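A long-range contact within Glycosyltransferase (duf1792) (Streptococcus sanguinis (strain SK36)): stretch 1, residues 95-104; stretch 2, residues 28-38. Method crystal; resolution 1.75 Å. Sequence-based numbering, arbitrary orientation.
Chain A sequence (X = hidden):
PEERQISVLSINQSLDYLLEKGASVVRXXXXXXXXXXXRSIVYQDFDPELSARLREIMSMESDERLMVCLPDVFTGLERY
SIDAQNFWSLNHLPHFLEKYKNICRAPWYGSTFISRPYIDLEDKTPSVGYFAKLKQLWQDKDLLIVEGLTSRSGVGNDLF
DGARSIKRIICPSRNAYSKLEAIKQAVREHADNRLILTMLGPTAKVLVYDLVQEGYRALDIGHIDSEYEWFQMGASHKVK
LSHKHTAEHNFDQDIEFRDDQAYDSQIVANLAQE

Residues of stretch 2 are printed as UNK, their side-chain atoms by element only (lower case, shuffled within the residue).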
ATOM      1  N   HIS A  95     -15.559  -3.221 -31.689  1.00 25.80           N
ATOM      2  CA  HIS A  95     -16.190  -1.969 -32.097  1.00 34.97           C
ATOM      3  C   HIS A  95     -15.194  -0.816 -32.133  1.00 33.74           C
ATOM      4  O   HIS A  95     -15.107  -0.096 -33.134  1.00 43.51           O
ATOM      5  CB  HIS A  95     -17.358  -1.620 -31.170  1.00 36.90           C
ATOM      6  CG  HIS A  95     -18.654  -2.275 -31.543  1.00 49.64           C
ATOM      7  ND1 HIS A  95     -19.096  -3.445 -30.963  1.00 51.78           N
ATOM      8  CD2 HIS A  95     -19.603  -1.919 -32.442  1.00 54.36           C
ATOM      9  CE1 HIS A  95     -20.263  -3.779 -31.486  1.00 54.87           C
ATOM     10  NE2 HIS A  95     -20.591  -2.870 -32.386  1.00 53.50           N
ATOM     11  N   PHE A  96     -14.430  -0.620 -31.055  1.00 30.79           N
ATOM     12  CA  PHE A  96     -13.811   0.677 -30.800  1.00 29.45           C
ATOM     13  C   PHE A  96     -12.285   0.684 -30.834  1.00 30.07           C
ATOM     14  O   PHE A  96     -11.687   1.707 -30.477  1.00 23.70           O
ATOM     15  CB  PHE A  96     -14.275   1.226 -29.445  1.00 25.30           C
ATOM     16  CG  PHE A  96     -15.763   1.332 -29.306  1.00 27.09           C
ATOM     17  CD1 PHE A  96     -16.518   1.997 -30.257  1.00 35.91           C
ATOM     18  CD2 PHE A  96     -16.409   0.768 -28.217  1.00 22.66           C
ATOM     19  CE1 PHE A  96     -17.901   2.094 -30.135  1.00 40.51           C
ATOM     20  CE2 PHE A  96     -17.786   0.858 -28.084  1.00 39.84           C
ATOM     21  CZ  PHE A  96     -18.537   1.525 -29.049  1.00 38.89           C
ATOM     22  N   LEU A  97     -11.630  -0.406 -31.241  1.00 31.42           N
ATOM     23  CA  LEU A  97     -10.168  -0.418 -31.181  1.00 32.37           C
ATOM     24  C   LEU A  97      -9.567   0.674 -32.055  1.00 33.96           C
ATOM     25  O   LEU A  97      -8.629   1.368 -31.638  1.00 29.79           O
ATOM     26  CB  LEU A  97      -9.614  -1.781 -31.591  1.00 31.76           C
ATOM     27  CG  LEU A  97      -8.080  -1.828 -31.667  1.00 29.76           C
ATOM     28  CD1 LEU A  97      -7.431  -1.396 -30.350  1.00 28.89           C
ATOM     29  CD2 LEU A  97      -7.583  -3.201 -32.085  1.00 34.61           C
ATOM     30  N   GLU A  98     -10.107   0.857 -33.263  1.00 45.89           N
ATOM     31  CA  GLU A  98      -9.587   1.882 -34.158  1.00 50.62           C
ATOM     32  C   GLU A  98      -9.882   3.288 -33.652  1.00 41.16           C
ATOM     33  O   GLU A  98      -9.148   4.221 -33.994  1.00 45.32           O
ATOM     34  CB  GLU A  98     -10.166   1.690 -35.562  1.00 66.16           C
ATOM     35  CG  GLU A  98      -9.462   2.485 -36.657  1.00 78.41           C
ATOM     36  CD  GLU A  98      -8.039   2.018 -36.905  1.00 86.90           C
ATOM     37  OE1 GLU A  98      -7.191   2.855 -37.285  1.00 89.05           O
ATOM     38  OE2 GLU A  98      -7.771   0.811 -36.734  1.00 89.82           O
ATOM     39  N   LYS A  99     -10.910   3.455 -32.814  1.00 35.60           N
ATOM     40  CA  LYS A  99     -11.131   4.750 -32.177  1.00 33.13           C
ATOM     41  C   LYS A  99     -10.097   4.997 -31.085  1.00 27.02           C
ATOM     42  O   LYS A  99      -9.547   6.103 -30.978  1.00 28.38           O
ATOM     43  CB  LYS A  99     -12.545   4.829 -31.596  1.00 24.68           C
ATOM     44  CG  LYS A  99     -13.634   5.096 -32.638  1.00 37.97           C
ATOM     45  CD  LYS A  99     -14.900   5.670 -32.016  1.00 33.31           C
ATOM     46  CE  LYS A  99     -16.008   5.734 -33.057  1.00 31.75           C
ATOM     47  NZ  LYS A  99     -15.630   6.692 -34.134  1.00 30.21           N
ATOM     48  N   TYR A 100      -9.807   3.976 -30.276  1.00 28.18           N
ATOM     49  CA  TYR A 100      -8.759   4.112 -29.266  1.00 29.89           C
ATOM     50  C   TYR A 100      -7.433   4.505 -29.903  1.00 27.80           C
ATOM     51  O   TYR A 100      -6.772   5.446 -29.450  1.00 31.82           O
ATOM     52  CB  TYR A 100      -8.604   2.815 -28.474  1.00 26.15           C
ATOM     53  CG  TYR A 100      -9.654   2.603 -27.408  1.00 22.40           C
ATOM     54  CD1 TYR A 100      -9.667   3.380 -26.261  1.00 20.26           C
ATOM     55  CD2 TYR A 100     -10.619   1.610 -27.538  1.00 26.42           C
ATOM     56  CE1 TYR A 100     -10.615   3.183 -25.273  1.00 22.82           C
ATOM     57  CE2 TYR A 100     -11.579   1.405 -26.558  1.00 25.11           C
ATOM     58  CZ  TYR A 100     -11.573   2.194 -25.428  1.00 25.91           C
ATOM     59  OH  TYR A 100     -12.518   2.002 -24.442  1.00 23.86           O
ATOM     60  N   LYS A 101      -7.027   3.795 -30.960  1.00 31.18           N
ATOM     61  CA  LYS A 101      -5.767   4.120 -31.622  1.00 39.33           C
ATOM     62  C   LYS A 101      -5.795   5.510 -32.256  1.00 38.04           C
ATOM     63  O   LYS A 101      -4.754   6.172 -32.340  1.00 34.37           O
ATOM     64  CB  LYS A 101      -5.429   3.050 -32.665  1.00 41.44           C
ATOM     65  CG  LYS A 101      -5.245   1.671 -32.063  1.00 25.42           C
ATOM     66  CD  LYS A 101      -4.889   0.613 -33.091  1.00 32.02           C
ATOM     67  CE  LYS A 101      -5.791   0.672 -34.311  1.00 37.66           C
ATOM     68  NZ  LYS A 101      -5.529  -0.439 -35.287  1.00 39.08           N
ATOM     69  N   ASN A 102      -6.971   5.981 -32.676  1.00 34.38           N
ATOM     70  CA  ASN A 102      -7.053   7.300 -33.296  1.00 40.41           C
ATOM     71  C   ASN A 102      -7.017   8.423 -32.263  1.00 34.17           C
ATOM     72  O   ASN A 102      -6.373   9.454 -32.488  1.00 29.03           O
ATOM     73  CB  ASN A 102      -8.307   7.400 -34.157  1.00 53.36           C
ATOM     74  CG  ASN A 102      -8.018   7.156 -35.622  1.00 63.49           C
ATOM     75  OD1 ASN A 102      -7.493   8.027 -36.315  1.00 65.49           O
ATOM     76  ND2 ASN A 102      -8.353   5.962 -36.100  1.00 67.39           N
ATOM     77  N   ILE A 103      -7.716   8.257 -31.139  1.00 28.29           N
ATOM     78  CA  ILE A 103      -7.771   9.313 -30.132  1.00 29.60           C
ATOM     79  C   ILE A 103      -6.555   9.258 -29.207  1.00 22.86           C
ATOM     80  O   ILE A 103      -5.984  10.293 -28.849  1.00 24.32           O
ATOM     81  CB  ILE A 103      -9.078   9.216 -29.318  1.00 29.76           C
ATOM     82  CG1 ILE A 103     -10.317   9.300 -30.220  1.00 26.60           C
ATOM     83  CG2 ILE A 103      -9.113  10.304 -28.246  1.00 29.09           C
ATOM     84  CD1 ILE A 103     -11.600   8.815 -29.544  1.00 23.14           C
ATOM     85  N   CYS A 104      -6.157   8.067 -28.782  1.00 23.70           N
ATOM     86  CA  CYS A 104      -5.178   7.905 -27.707  1.00 24.04           C
ATOM     87  C   CYS A 104      -3.788   7.729 -28.305  1.00 25.38           C
ATOM     88  O   CYS A 104      -3.392   6.623 -28.676  1.00 28.37           O
ATOM     89  CB  CYS A 104      -5.567   6.735 -26.813  1.00 27.24           C
ATOM     90  SG  CYS A 104      -7.222   6.935 -26.165  1.00 26.87           S
ATOM     91  N   UNK A  28     -10.670   6.521 -18.033  1.00 17.56           N
ATOM     92  CA  UNK A  28     -11.691   6.352 -19.058  1.00 16.50           C
ATOM     93  C   UNK A  28     -11.943   4.873 -19.240  1.00 15.18           C
ATOM     94  O   UNK A  28     -11.000   4.102 -19.417  1.00 16.89           O
ATOM     95  c   UNK A  28     -10.049   9.134 -19.950  1.00 22.20           C
ATOM     96  c   UNK A  28     -12.348  10.590 -20.481  1.00 21.78           C
ATOM     97  c   UNK A  28     -10.017  10.516 -19.874  1.00 16.45           C
ATOM     98  c   UNK A  28     -12.361   9.220 -20.559  1.00 22.42           C
ATOM     99  c   UNK A  28     -11.217   8.477 -20.305  1.00 20.00           C
ATOM    100  c   UNK A  28     -11.261   6.997 -20.373  1.00 15.35           C
ATOM    101  c   UNK A  28     -11.165  11.246 -20.136  1.00 15.47           C
ATOM    102  N   UNK A  29     -13.215   4.477 -19.164  1.00 15.26           N
ATOM    103  CA  UNK A  29     -13.588   3.097 -19.377  1.00 15.32           C
ATOM    104  C   UNK A  29     -14.516   2.938 -20.562  1.00 20.66           C
ATOM    105  O   UNK A  29     -14.618   3.829 -21.412  1.00 16.94           O
ATOM    106  N   UNK A  30     -15.196   1.794 -20.625  1.00 18.81           N
ATOM    107  CA  UNK A  30     -16.032   1.483 -21.777  1.00 21.53           C
ATOM    108  C   UNK A  30     -17.232   2.415 -21.893  1.00 19.86           C
ATOM    109  O   UNK A  30     -17.691   2.688 -23.004  1.00 17.88           O
ATOM    110  o   UNK A  30     -18.242  -0.690 -20.288  1.00 39.19           O
ATOM    111  c   UNK A  30     -17.044  -0.352 -20.351  1.00 32.51           C
ATOM    112  c   UNK A  30     -16.475   0.019 -21.703  1.00 28.09           C
ATOM    113  o   UNK A  30     -16.298  -0.300 -19.346  1.00 32.80           O
ATOM    114  N   UNK A  31     -17.742   2.926 -20.773  1.00 17.68           N
ATOM    115  CA  UNK A  31     -18.884   3.819 -20.842  1.00 16.17           C
ATOM    116  C   UNK A  31     -18.542   5.167 -21.441  1.00 16.22           C
ATOM    117  O   UNK A  31     -19.390   5.803 -22.074  1.00 20.98           O
ATOM    118  N   UNK A  32     -17.310   5.645 -21.213  1.00 20.75           N
ATOM    119  CA  UNK A  32     -16.890   6.907 -21.819  1.00 16.08           C
ATOM    120  C   UNK A  32     -16.688   6.759 -23.322  1.00 20.06           C
ATOM    121  O   UNK A  32     -17.104   7.628 -24.107  1.00 18.97           O
ATOM    122  c   UNK A  32     -15.843   7.986 -19.762  1.00 15.66           C
ATOM    123  c   UNK A  32     -16.385   6.979 -18.769  1.00 24.90           C
ATOM    124  o   UNK A  32     -17.465   7.241 -18.191  1.00 20.35           O
ATOM    125  o   UNK A  32     -15.702   5.954 -18.528  1.00 20.45           O
ATOM    126  c   UNK A  32     -15.611   7.401 -21.141  1.00 15.84           C
ATOM    127  N   UNK A  33     -16.074   5.652 -23.745  1.00 16.34           N
ATOM    128  CA  UNK A  33     -15.926   5.395 -25.173  1.00 20.28           C
ATOM    129  C   UNK A  33     -17.295   5.228 -25.837  1.00 18.89           C
ATOM    130  O   UNK A  33     -17.466   5.600 -27.003  1.00 21.54           O
ATOM    131  c   UNK A  33     -15.015   3.697 -26.830  1.00 16.91           C
ATOM    132  c   UNK A  33     -15.035   4.176 -25.405  1.00 16.58           C
ATOM    133  c   UNK A  33     -12.758   5.292 -27.335  1.00 17.68           C
ATOM    134  s   UNK A  33     -14.417   4.999 -27.954  1.00 31.46           S
ATOM    135  N   UNK A  34     -18.258   4.638 -25.126  1.00 22.32           N
ATOM    136  CA  UNK A  34     -19.629   4.585 -25.624  1.00 18.81           C
ATOM    137  C   UNK A  34     -20.142   5.976 -25.967  1.00 17.32           C
ATOM    138  O   UNK A  34     -20.735   6.187 -27.026  1.00 20.05           O
ATOM    139  o   UNK A  34     -21.110   1.734 -23.891  1.00 37.31           O
ATOM    140  c   UNK A  34     -20.545   3.931 -24.588  1.00 31.29           C
ATOM    141  c   UNK A  34     -20.748   2.459 -24.845  1.00 38.57           C
ATOM    142  o   UNK A  34     -20.539   2.036 -26.004  1.00 37.09           O
ATOM    143  N   UNK A  35     -19.965   6.922 -25.047  1.00 24.33           N
ATOM    144  CA  UNK A  35     -20.432   8.285 -25.261  1.00 20.71           C
ATOM    145  C   UNK A  35     -19.639   8.994 -26.357  1.00 20.58           C
ATOM    146  O   UNK A  35     -20.208   9.780 -27.125  1.00 19.13           O
ATOM    147  c   UNK A  35     -21.006   9.366 -21.569  1.00 16.69           C
ATOM    148  c   UNK A  35     -21.434   8.827 -22.917  1.00 17.51           C
ATOM    149  c   UNK A  35     -20.346   9.070 -23.958  1.00 17.19           C
ATOM    150  c   UNK A  35     -22.751   9.485 -23.371  1.00 19.51           C
ATOM    151  N   UNK A  36     -18.324   8.751 -26.432  1.00 18.83           N
ATOM    152  CA  UNK A  36     -17.523   9.354 -27.494  1.00 20.45           C
ATOM    153  C   UNK A  36     -17.946   8.831 -28.854  1.00 21.83           C
ATOM    154  O   UNK A  36     -17.770   9.516 -29.868  1.00 20.64           O
ATOM    155  c   UNK A  36     -16.022   9.101 -27.245  1.00 22.14           C
ATOM    156  c   UNK A  36     -15.580   9.783 -25.951  1.00 16.77           C
ATOM    157  c   UNK A  36     -15.191   9.573 -28.428  1.00 17.26           C
ATOM    158  N   UNK A  37     -18.547   7.647 -28.898  1.00 24.24           N
ATOM    159  CA  UNK A  37     -19.122   7.108 -30.119  1.00 21.71           C
ATOM    160  C   UNK A  37     -20.551   7.588 -30.361  1.00 29.11           C
ATOM    161  O   UNK A  37     -21.199   7.114 -31.301  1.00 29.99           O
ATOM    162  c   UNK A  37     -19.076   5.578 -30.096  1.00 21.91           C
ATOM    163  N   UNK A  38     -21.047   8.525 -29.551  1.00 28.51           N
ATOM    164  CA  UNK A  38     -22.375   9.075 -29.761  1.00 24.68           C
ATOM    165  C   UNK A  38     -23.512   8.245 -29.209  1.00 30.74           C
ATOM    166  O   UNK A  38     -24.632   8.336 -29.717  1.00 34.52           O
TER
HETATM  167  O   HOH W   1     -16.616   8.960 -32.461  1.00 39.93           O

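Position 28 carries one carbon leading into a six-carbon ring with no hydroxyl. Its CB points toward stretch 1 but the ring leads away, and nothing touches; the residue is Phe28, whose nearest approach is CB to Tyr100 CE1, 6.2 Å. Position 29 has no side-chain atoms, and its carbonyl oxygen lies 4.1 Å from Tyr100 OH, too far for a hydrogen bond. This is Gly29, the N-cap residue; an ideal CB would have room here, so the contact does not demand glycine.

At position 30 two carbons end in a pair of oxygens that lead away from stretch 1: Asp30, at the first turn of the helix, where an acidic residue suits the helix dipole. Position 31 is bare and out of reach, hence Gly31. Position 32 has three carbons, the last bearing two oxygens, and touches nothing on stretch 1: Glu32. It folds back, its OE1 accepting a hydrogen bond from Gly29 N (3.0 Å) and so closing the helix start.

Position 33 is an unbranched chain of two carbons, a sulfur and a terminal carbon, a knob among Phe96, Lys99, Tyr100 and Ile103. The second carbon packs over one face of the Phe96 ring and the terminal carbon over a face of Tyr100. Only methionine fits: Met33. Its CG is 3.5 Å from Phe96 CG, and its CE lies 3.7 Å from the Tyr100 ring centroid in a CH-pi contact. A long, flexible, apolar chain can reach both rings.

Position 34 has two carbons and two terminal oxygens. Its CB points away, yet one oxygen comes back near the Phe96 ring: Asp34, with OD2 3.6 Å from Phe96 CE2. The site is partly exposed, which a charged group tolerates. Position 35, four carbons forked at the second, is out of reach of stretch 1: Leu35, an apolar chain suited to its buried site. Position 36 has one carbon bearing two more, one of them against Ile103: Val36. Its compact branch suits this space, with CG1 3.8 Å from Ile103 CD1.

Position 37 has a single carbon, CB, 3.7 Å from Phe96 CE1: Ala37, the first residue past the helix, whose small methyl fits close to the ring. Position 38 is bare and out of reach: Gly38, whose backbone angles (phi 82°) would jam a CB against the preceding carbonyl oxygen.

The contact is thus apolar packing between two nearly perpendicular helices (86°). No direct hydrogen bond crosses it. Met33 is the centrepiece, with Val36 and Ala37 extending the surface. At the margin, a water bridges the stretches, donating to Val36 O (2.9 Å from the water oxygen) and accepting from Lys99 NZ (3.0 Å from it).

Stretch 2 28-38: FGDGEMDLVAG
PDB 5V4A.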